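Local coordinates for lipoprotein (Streptococcus pneumoniae serotype 4, PDB 6JF1) that binds L-methionine as the substrate-binding lipoprotein of an ABC-type importer, probably handing the amino acid to the membrane transporter for uptake, at residues D104-P109 and G270-V275; Q83-L88 and Y230-A235; A31-S36 and N202-T207. All blocks are in the same frame, centred on the assembly; numbering follows the deposited sequence.

Contact 1 of 3, residues D104-P109 and G270-V275; sequences DTYISP and GLDQPV
Asp272 OD2 sits over the centre of the Tyr106 ring, 3.4 Å above its plane, and forms salt bridges with Arg35 and Arg42. The carboxylate lies stacked on the ring, the two planes 8° apart, and OD1 accepts from Asn203 ND2, which is also hydrogen-bonded to Tyr106 OH. The shortest polar bond between 104-109 and 270-275 runs from Ser108 OG to Leu271 O, 2.7 Å long, with OG 42° out of the carbonyl plane. The Ser108 torsion explains it: chi1 of -168° sets OG opposite the backbone N and turns it toward 270-275. Three backbone bonds continue the pairing: Gln273 N to Ile107 O at 2.8 Å, Ile107 N to Gln273 O, and Val275 N to Thr105 O. The pairing is antiparallel, and strand 273-274, outermost on this side of the sheet, lies beside 100-107. On the Ile107 and Gln273 side, Ile107 CG2 meets Val275 CG1 at 3.9 Å, the two side chains crossing at about a right angle. Held from both oxygens, the buried carboxylate probably stays ionised, its charge offset by the arginines, and it keeps the ring of Tyr106, a residue of the methionine pocket, covered on one face.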
# COMPACT_ATOMS: atom_id res chain seq x y z
N ASP A 104 -13.09 -4.33 -3.96
CA ASP A 104 -12.32 -3.15 -3.53
C ASP A 104 -12.36 -3.05 -2.00
O ASP A 104 -13.34 -3.44 -1.37
CB ASP A 104 -12.88 -1.83 -4.07
CG ASP A 104 -13.00 -1.70 -5.58
OD1 ASP A 104 -12.36 -2.48 -6.32
OD2 ASP A 104 -13.77 -0.83 -6.01
N THR A 105 -11.29 -2.52 -1.39
CA THR A 105 -11.22 -2.51 0.08
C THR A 105 -11.21 -1.06 0.55
O THR A 105 -12.26 -0.49 0.88
CB THR A 105 -10.07 -3.38 0.62
OG1 THR A 105 -8.85 -2.88 0.05
CG2 THR A 105 -10.25 -4.85 0.30
N TYR A 106 -10.05 -0.42 0.49
CA TYR A 106 -9.90 0.89 1.03
C TYR A 106 -8.98 1.73 0.11
O TYR A 106 -8.32 1.20 -0.82
CB TYR A 106 -9.39 0.73 2.45
CG TYR A 106 -7.97 0.24 2.52
CD1 TYR A 106 -6.94 1.16 2.37
CD2 TYR A 106 -7.63 -1.09 2.75
CE1 TYR A 106 -5.61 0.78 2.45
CE2 TYR A 106 -6.30 -1.48 2.83
CZ TYR A 106 -5.29 -0.54 2.65
OH TYR A 106 -3.95 -0.82 2.67
N ILE A 107 -8.97 3.04 0.33
CA ILE A 107 -7.98 3.95 -0.24
C ILE A 107 -7.26 4.61 0.93
O ILE A 107 -7.84 4.80 2.00
CB ILE A 107 -8.63 4.96 -1.19
CG1 ILE A 107 -7.57 5.70 -2.02
CG2 ILE A 107 -9.55 5.92 -0.41
CD1 ILE A 107 -8.14 6.63 -3.09
N SER A 108 -5.95 4.80 0.76
CA SER A 108 -5.15 5.57 1.68
C SER A 108 -4.21 6.51 0.89
O SER A 108 -3.08 6.13 0.58
CB SER A 108 -4.37 4.62 2.56
OG SER A 108 -3.81 5.34 3.64
N PRO A 109 -4.67 7.74 0.58
CA PRO A 109 -3.88 8.66 -0.23
C PRO A 109 -2.44 8.81 0.32
O PRO A 109 -2.24 9.01 1.53
CB PRO A 109 -4.63 10.00 -0.17
CG PRO A 109 -6.07 9.59 0.08
CD PRO A 109 -5.94 8.37 0.98
N GLY A 270 -8.42 6.10 10.99
CA GLY A 270 -8.75 6.93 9.81
C GLY A 270 -7.71 6.84 8.68
O GLY A 270 -7.97 7.31 7.58
N LEU A 271 -6.53 6.27 8.91
CA LEU A 271 -5.51 6.17 7.80
C LEU A 271 -6.08 5.40 6.59
O LEU A 271 -5.80 5.76 5.45
CB LEU A 271 -4.24 5.51 8.35
CG LEU A 271 -3.11 5.22 7.34
CD1 LEU A 271 -2.55 6.50 6.72
CD2 LEU A 271 -2.00 4.44 8.03
N ASP A 272 -6.89 4.37 6.81
CA ASP A 272 -7.47 3.63 5.69
C ASP A 272 -8.95 3.99 5.53
O ASP A 272 -9.76 3.87 6.48
CB ASP A 272 -7.43 2.12 5.94
CG ASP A 272 -6.05 1.48 6.00
OD1 ASP A 272 -5.03 2.22 5.98
OD2 ASP A 272 -6.01 0.22 6.03
N GLN A 273 -9.33 4.34 4.31
CA GLN A 273 -10.69 4.80 4.06
C GLN A 273 -11.45 3.75 3.23
O GLN A 273 -11.19 3.60 2.03
CB GLN A 273 -10.64 6.15 3.36
CG GLN A 273 -12.03 6.56 2.89
CD GLN A 273 -12.06 7.85 2.11
OE1 GLN A 273 -11.16 8.69 2.21
NE2 GLN A 273 -13.12 8.03 1.33
N PRO A 274 -12.40 3.04 3.84
CA PRO A 274 -13.16 2.00 3.11
C PRO A 274 -13.90 2.60 1.90
O PRO A 274 -14.36 3.73 1.98
CB PRO A 274 -14.22 1.50 4.12
CG PRO A 274 -13.55 1.79 5.46
CD PRO A 274 -12.89 3.14 5.22
N VAL A 275 -13.99 1.86 0.79
CA VAL A 275 -14.60 2.38 -0.42
C VAL A 275 -15.82 1.55 -0.85
O VAL A 275 -16.20 1.66 -1.99
CB VAL A 275 -13.58 2.52 -1.58
CG1 VAL A 275 -12.53 3.57 -1.28
CG2 VAL A 275 -12.90 1.21 -1.92

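Contact 2 of 3, residues Q83-L88 and Y230-A235; sequences QHYNFL and YNIIVA. With MET (methionine), chain B.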
# COMPACT_ATOMS: atom_id res chain seq x y z
N GLN A 83 -2.54 -4.59 -2.36
CA GLN A 83 -2.09 -3.68 -3.42
C GLN A 83 -3.28 -2.88 -3.93
O GLN A 83 -4.44 -3.21 -3.61
CB GLN A 83 -1.51 -4.47 -4.61
CG GLN A 83 -2.60 -5.21 -5.40
CD GLN A 83 -2.03 -6.38 -6.16
OE1 GLN A 83 -1.17 -6.21 -7.02
NE2 GLN A 83 -2.51 -7.58 -5.84
N HIS A 84 -2.96 -1.85 -4.74
CA HIS A 84 -3.99 -1.06 -5.47
C HIS A 84 -4.09 -1.55 -6.92
O HIS A 84 -3.28 -2.37 -7.40
CB HIS A 84 -3.80 0.48 -5.31
CG HIS A 84 -2.40 0.96 -5.53
ND1 HIS A 84 -1.70 0.72 -6.71
CD2 HIS A 84 -1.57 1.64 -4.72
CE1 HIS A 84 -0.52 1.28 -6.64
NE2 HIS A 84 -0.40 1.83 -5.41
N TYR A 85 -5.13 -1.10 -7.60
CA TYR A 85 -5.36 -1.53 -9.03
C TYR A 85 -4.12 -1.26 -9.90
O TYR A 85 -3.75 -2.06 -10.76
CB TYR A 85 -6.55 -0.78 -9.61
CG TYR A 85 -7.92 -1.35 -9.32
CD1 TYR A 85 -8.42 -2.46 -10.02
CD2 TYR A 85 -8.75 -0.75 -8.37
CE1 TYR A 85 -9.70 -2.95 -9.78
CE2 TYR A 85 -10.04 -1.22 -8.13
CZ TYR A 85 -10.50 -2.33 -8.83
OH TYR A 85 -11.78 -2.76 -8.61
N ASN A 86 -3.49 -0.10 -9.74
CA ASN A 86 -2.36 0.22 -10.64
C ASN A 86 -1.20 -0.74 -10.43
O ASN A 86 -0.56 -1.17 -11.41
CB ASN A 86 -1.81 1.62 -10.41
CG ASN A 86 -2.59 2.67 -11.19
OD1 ASN A 86 -3.43 2.33 -12.04
ND2 ASN A 86 -2.31 3.92 -10.90
N PHE A 87 -0.91 -1.04 -9.16
CA PHE A 87 0.16 -1.97 -8.86
C PHE A 87 -0.16 -3.31 -9.51
O PHE A 87 0.74 -3.97 -10.08
CB PHE A 87 0.34 -2.14 -7.33
CG PHE A 87 1.56 -2.94 -6.97
CD1 PHE A 87 1.51 -4.33 -6.89
CD2 PHE A 87 2.78 -2.30 -6.73
CE1 PHE A 87 2.64 -5.06 -6.58
CE2 PHE A 87 3.92 -3.05 -6.44
CZ PHE A 87 3.84 -4.43 -6.33
N LEU A 88 -1.42 -3.76 -9.38
CA LEU A 88 -1.84 -5.09 -9.93
C LEU A 88 -1.67 -5.13 -11.46
O LEU A 88 -1.07 -6.07 -12.01
CB LEU A 88 -3.30 -5.41 -9.57
CG LEU A 88 -3.80 -6.69 -10.26
CD1 LEU A 88 -2.93 -7.91 -9.86
CD2 LEU A 88 -5.27 -6.96 -9.93
N TYR A 230 -7.34 2.60 -5.43
CA TYR A 230 -8.16 1.72 -4.54
C TYR A 230 -7.43 0.38 -4.32
O TYR A 230 -7.02 -0.27 -5.27
CB TYR A 230 -9.52 1.37 -5.15
CG TYR A 230 -10.55 2.46 -5.04
CD1 TYR A 230 -10.19 3.75 -4.69
CD2 TYR A 230 -11.89 2.20 -5.31
CE1 TYR A 230 -11.12 4.77 -4.64
CE2 TYR A 230 -12.85 3.20 -5.23
CZ TYR A 230 -12.45 4.49 -4.91
OH TYR A 230 -13.36 5.50 -4.79
N ASN A 231 -7.38 -0.05 -3.06
CA ASN A 231 -6.87 -1.40 -2.71
C ASN A 231 -7.96 -2.44 -3.00
O ASN A 231 -9.16 -2.11 -3.01
CB ASN A 231 -6.35 -1.44 -1.27
CG ASN A 231 -5.03 -0.71 -1.13
OD1 ASN A 231 -4.09 -1.25 -0.57
ND2 ASN A 231 -4.94 0.54 -1.59
N ILE A 232 -7.53 -3.68 -3.18
CA ILE A 232 -8.32 -4.75 -3.74
C ILE A 232 -7.96 -6.09 -3.06
O ILE A 232 -6.82 -6.29 -2.51
CB ILE A 232 -8.10 -4.84 -5.28
CG1 ILE A 232 -6.62 -4.87 -5.67
CG2 ILE A 232 -8.83 -3.69 -6.01
CD1 ILE A 232 -6.34 -5.09 -7.18
N ILE A 233 -8.90 -7.03 -3.19
CA ILE A 233 -8.64 -8.42 -2.92
C ILE A 233 -8.44 -9.09 -4.28
O ILE A 233 -9.20 -8.83 -5.23
CB ILE A 233 -9.83 -9.12 -2.21
CG1 ILE A 233 -10.34 -8.36 -0.98
CG2 ILE A 233 -9.44 -10.55 -1.86
CD1 ILE A 233 -9.32 -8.21 0.10
N VAL A 234 -7.46 -9.98 -4.35
CA VAL A 234 -7.03 -10.51 -5.63
C VAL A 234 -6.93 -12.04 -5.56
O VAL A 234 -6.44 -12.58 -4.57
CB VAL A 234 -5.68 -9.87 -6.02
CG1 VAL A 234 -4.99 -10.60 -7.15
CG2 VAL A 234 -5.83 -8.41 -6.38
N ALA A 235 -7.31 -12.70 -6.66
CA ALA A 235 -7.20 -14.14 -6.82
C ALA A 235 -6.65 -14.45 -8.22
O ALA A 235 -6.61 -13.59 -9.08
CB ALA A 235 -8.55 -14.81 -6.60
N MET B . -1.77 -0.12 0.62
CA MET B . -0.83 0.49 -0.39
C MET B . -1.39 1.85 -0.79
O MET B . -0.62 2.82 -0.94
CB MET B . -0.73 -0.39 -1.65
CG MET B . 0.49 -0.03 -2.53
SD MET B . 0.57 -1.10 -4.00
CE MET B . 1.35 -2.57 -3.32
OXT MET B . -2.64 1.99 -0.90
O HOH W 1 -4.26 -7.14 -3.09
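Ile232 is the bump that 83-88 closes around: its CG2 methyl presses onto one face of the Tyr85 ring, 3.6 Å from the centroid and 18° off the normal, while its CD1 meets Leu88 CD2 at a tight 3.5 Å. With chi1 at 50°, CG1 sits between the backbone N and carbonyl carbon; CG2 goes to Tyr85 and CD1, at the end of the other branch, to Leu88. The Leu88 and Val234 side chains pass in opposite directions, CD2 3.9 Å from CG2, and the Gln83 amide, its OE1 held by Asn69, lays NE2 over the same valine methyl. This is a strand-to-helix junction of a substrate-binding-protein lobe: strand 79-84 runs beside 231-235 and turns into helix 85-95 at His84, the N-cap, whose ND1 accepts from Phe87 N at 3.1 Å while NE2 is hydrogen-bonded to Asn143. Tyr85 N bonds to Tyr230 O at 3.1 Å and ties the start of the helix to segment 230-235. Beyond the turn lies the hollow for methionine. The ligand's SD sits 3.4 Å above the His84 ring plane, toward the rim, and its CE lies over a face of Phe87. Asn231 holds the other end, ND2 donating to OXT at 2.8 Å and OD1 accepting from the ligand N.

Contact 3 of 3, residues A31-S36 and N202-T207; sequences ATVNRS and NNTFVT. With MET (methionine), chain B.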
# COMPACT_ATOMS: atom_id res chain seq x y z
N ALA A 31 -2.33 -13.96 1.35
CA ALA A 31 -1.06 -13.22 1.49
C ALA A 31 -1.33 -11.72 1.67
O ALA A 31 -2.14 -11.10 0.96
CB ALA A 31 -0.12 -13.46 0.32
N THR A 32 -0.63 -11.16 2.63
CA THR A 32 -0.64 -9.74 2.91
C THR A 32 0.81 -9.27 3.05
O THR A 32 1.78 -10.05 2.90
CB THR A 32 -1.44 -9.41 4.19
OG1 THR A 32 -0.71 -9.92 5.31
CG2 THR A 32 -2.85 -9.95 4.22
N VAL A 33 0.93 -7.96 3.31
CA VAL A 33 2.11 -7.36 3.81
C VAL A 33 1.85 -6.93 5.27
O VAL A 33 0.82 -6.27 5.60
CB VAL A 33 2.55 -6.21 2.87
CG1 VAL A 33 3.77 -5.46 3.42
CG2 VAL A 33 2.89 -6.77 1.49
N ASN A 34 2.79 -7.25 6.15
CA ASN A 34 2.65 -7.01 7.62
C ASN A 34 2.43 -5.52 7.92
O ASN A 34 3.05 -4.65 7.31
CB ASN A 34 3.82 -7.59 8.43
CG ASN A 34 5.22 -7.15 8.01
OD1 ASN A 34 5.43 -6.16 7.30
ND2 ASN A 34 6.21 -7.88 8.48
N ARG A 35 1.50 -5.23 8.84
CA ARG A 35 1.25 -3.87 9.33
C ARG A 35 1.22 -3.90 10.86
O ARG A 35 1.01 -4.93 11.44
CB ARG A 35 -0.07 -3.31 8.77
CG ARG A 35 -0.08 -3.25 7.25
CD ARG A 35 -1.36 -2.66 6.71
NE ARG A 35 -1.63 -1.31 7.20
CZ ARG A 35 -2.72 -0.62 6.86
NH1 ARG A 35 -3.60 -1.15 6.02
NH2 ARG A 35 -2.92 0.60 7.34
N SER A 36 1.44 -2.76 11.49
CA SER A 36 1.66 -2.67 12.95
C SER A 36 0.41 -2.17 13.68
O SER A 36 -0.55 -1.70 13.10
CB SER A 36 2.82 -1.73 13.22
OG SER A 36 4.01 -2.36 12.78
N ASN A 202 4.00 4.85 1.73
CA ASN A 202 2.74 4.09 1.66
C ASN A 202 2.21 3.77 3.06
O ASN A 202 2.99 3.46 3.99
CB ASN A 202 2.95 2.76 0.93
CG ASN A 202 3.31 2.92 -0.54
OD1 ASN A 202 4.49 2.92 -0.89
ND2 ASN A 202 2.31 3.00 -1.40
N ASN A 203 0.88 3.77 3.19
CA ASN A 203 0.15 3.54 4.47
C ASN A 203 0.61 2.24 5.13
O ASN A 203 0.60 2.12 6.38
CB ASN A 203 -1.37 3.46 4.27
CG ASN A 203 -1.81 2.19 3.54
OD1 ASN A 203 -1.26 1.84 2.50
ND2 ASN A 203 -2.79 1.49 4.09
N THR A 204 0.98 1.25 4.31
CA THR A 204 1.38 -0.05 4.82
C THR A 204 2.50 0.06 5.88
O THR A 204 2.58 -0.80 6.77
CB THR A 204 1.97 -0.89 3.67
OG1 THR A 204 1.13 -0.68 2.53
CG2 THR A 204 2.03 -2.37 3.99
N PHE A 205 3.37 1.08 5.79
CA PHE A 205 4.70 1.06 6.54
C PHE A 205 4.71 2.15 7.63
O PHE A 205 5.67 2.28 8.39
CB PHE A 205 5.86 1.22 5.57
CG PHE A 205 5.82 0.19 4.46
CD1 PHE A 205 5.92 -1.17 4.75
CD2 PHE A 205 5.61 0.60 3.14
CE1 PHE A 205 5.84 -2.11 3.73
CE2 PHE A 205 5.57 -0.34 2.12
CZ PHE A 205 5.68 -1.69 2.42
N VAL A 206 3.63 2.89 7.68
CA VAL A 206 3.54 4.09 8.49
C VAL A 206 3.63 3.71 9.98
O VAL A 206 4.40 4.30 10.74
CB VAL A 206 2.20 4.78 8.17
CG1 VAL A 206 1.67 5.60 9.33
CG2 VAL A 206 2.32 5.62 6.91
N THR A 207 2.87 2.70 10.41
CA THR A 207 2.73 2.44 11.87
C THR A 207 4.01 1.80 12.43
O THR A 207 4.46 2.15 13.54
CB THR A 207 1.40 1.75 12.23
OG1 THR A 207 0.37 2.58 11.70
CG2 THR A 207 1.17 1.64 13.73
N MET B . -1.77 -0.12 0.62
CA MET B . -0.83 0.49 -0.39
C MET B . -1.39 1.85 -0.79
O MET B . -0.62 2.82 -0.94
CB MET B . -0.73 -0.39 -1.65
CG MET B . 0.49 -0.03 -2.53
SD MET B . 0.57 -1.10 -4.00
CE MET B . 1.35 -2.57 -3.32
OXT MET B . -2.64 1.99 -0.90
O HOH W 2 4.77 -2.57 8.31
O HOH W 3 3.01 -0.66 9.56
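Segment 31-36 leaves its strand after Val33 and passes the irregular turn 202-207, with Arg35 and Thr204 CA atoms 5.9 Å apart, and no direct hydrogen bond joins the two. Two waters span the gap instead: one donates to both Asn34 O and Thr204 O, the other donates to Thr204 O at 2.8 Å and accepts from Ser36 N. Thr204 turns its CG2 to Val33 CG1, the side chains crossing at about a right angle with the methyls 3.6 Å apart, and the same CG1 lies 4.0 Å from Phe205 CE1. The loop after strand 198-201 contributes Asn202, Asn203 and Thr204 to the methionine pocket of this substrate-binding protein, and 31-36 packs behind it. Asn203 OD1 accepts from the ligand N at 2.8 Å, and Asn202 ND2 donates to the ligand O at 3.0 Å, at 164°. Asn203 ND2, which donates to Tyr106 OH and Asp272 OD1, lies over a face of the Arg35 guanidinium without bonding to it, the planes 74° apart. A bend at chi3 (58°) in the otherwise extended Arg35 chain brings the guanidinium there, within the grip of Glu39 as well as Asp272. Farther along, Ser36 CB packs on Thr207 CG2 at 3.8 Å.

All three contacts reach one sheet, in which strand 231-235 lies between 79-84 and 100-107, and 27-33 lies on the other side of 79-84; contacts 1 and 2 are buried, contact 3 only partly, and it is water-bridged. Regular strand pairing dominates contact 1, apolar packing of a strand against a helix start dominates contact 2, and contact 3 has neither a direct bond nor a beta bridge. Contacts 1 and 2 meet through Thr105 N and Asn231 O, 2.7 Å apart. Contacts 1 and 3 meet through the salt bridge of Asp272 with Arg35. Contacts 2 and 3 stay about 5 Å apart at their nearest atoms, but both touch methionine, and contact 1 adds Tyr106 to the same pocket.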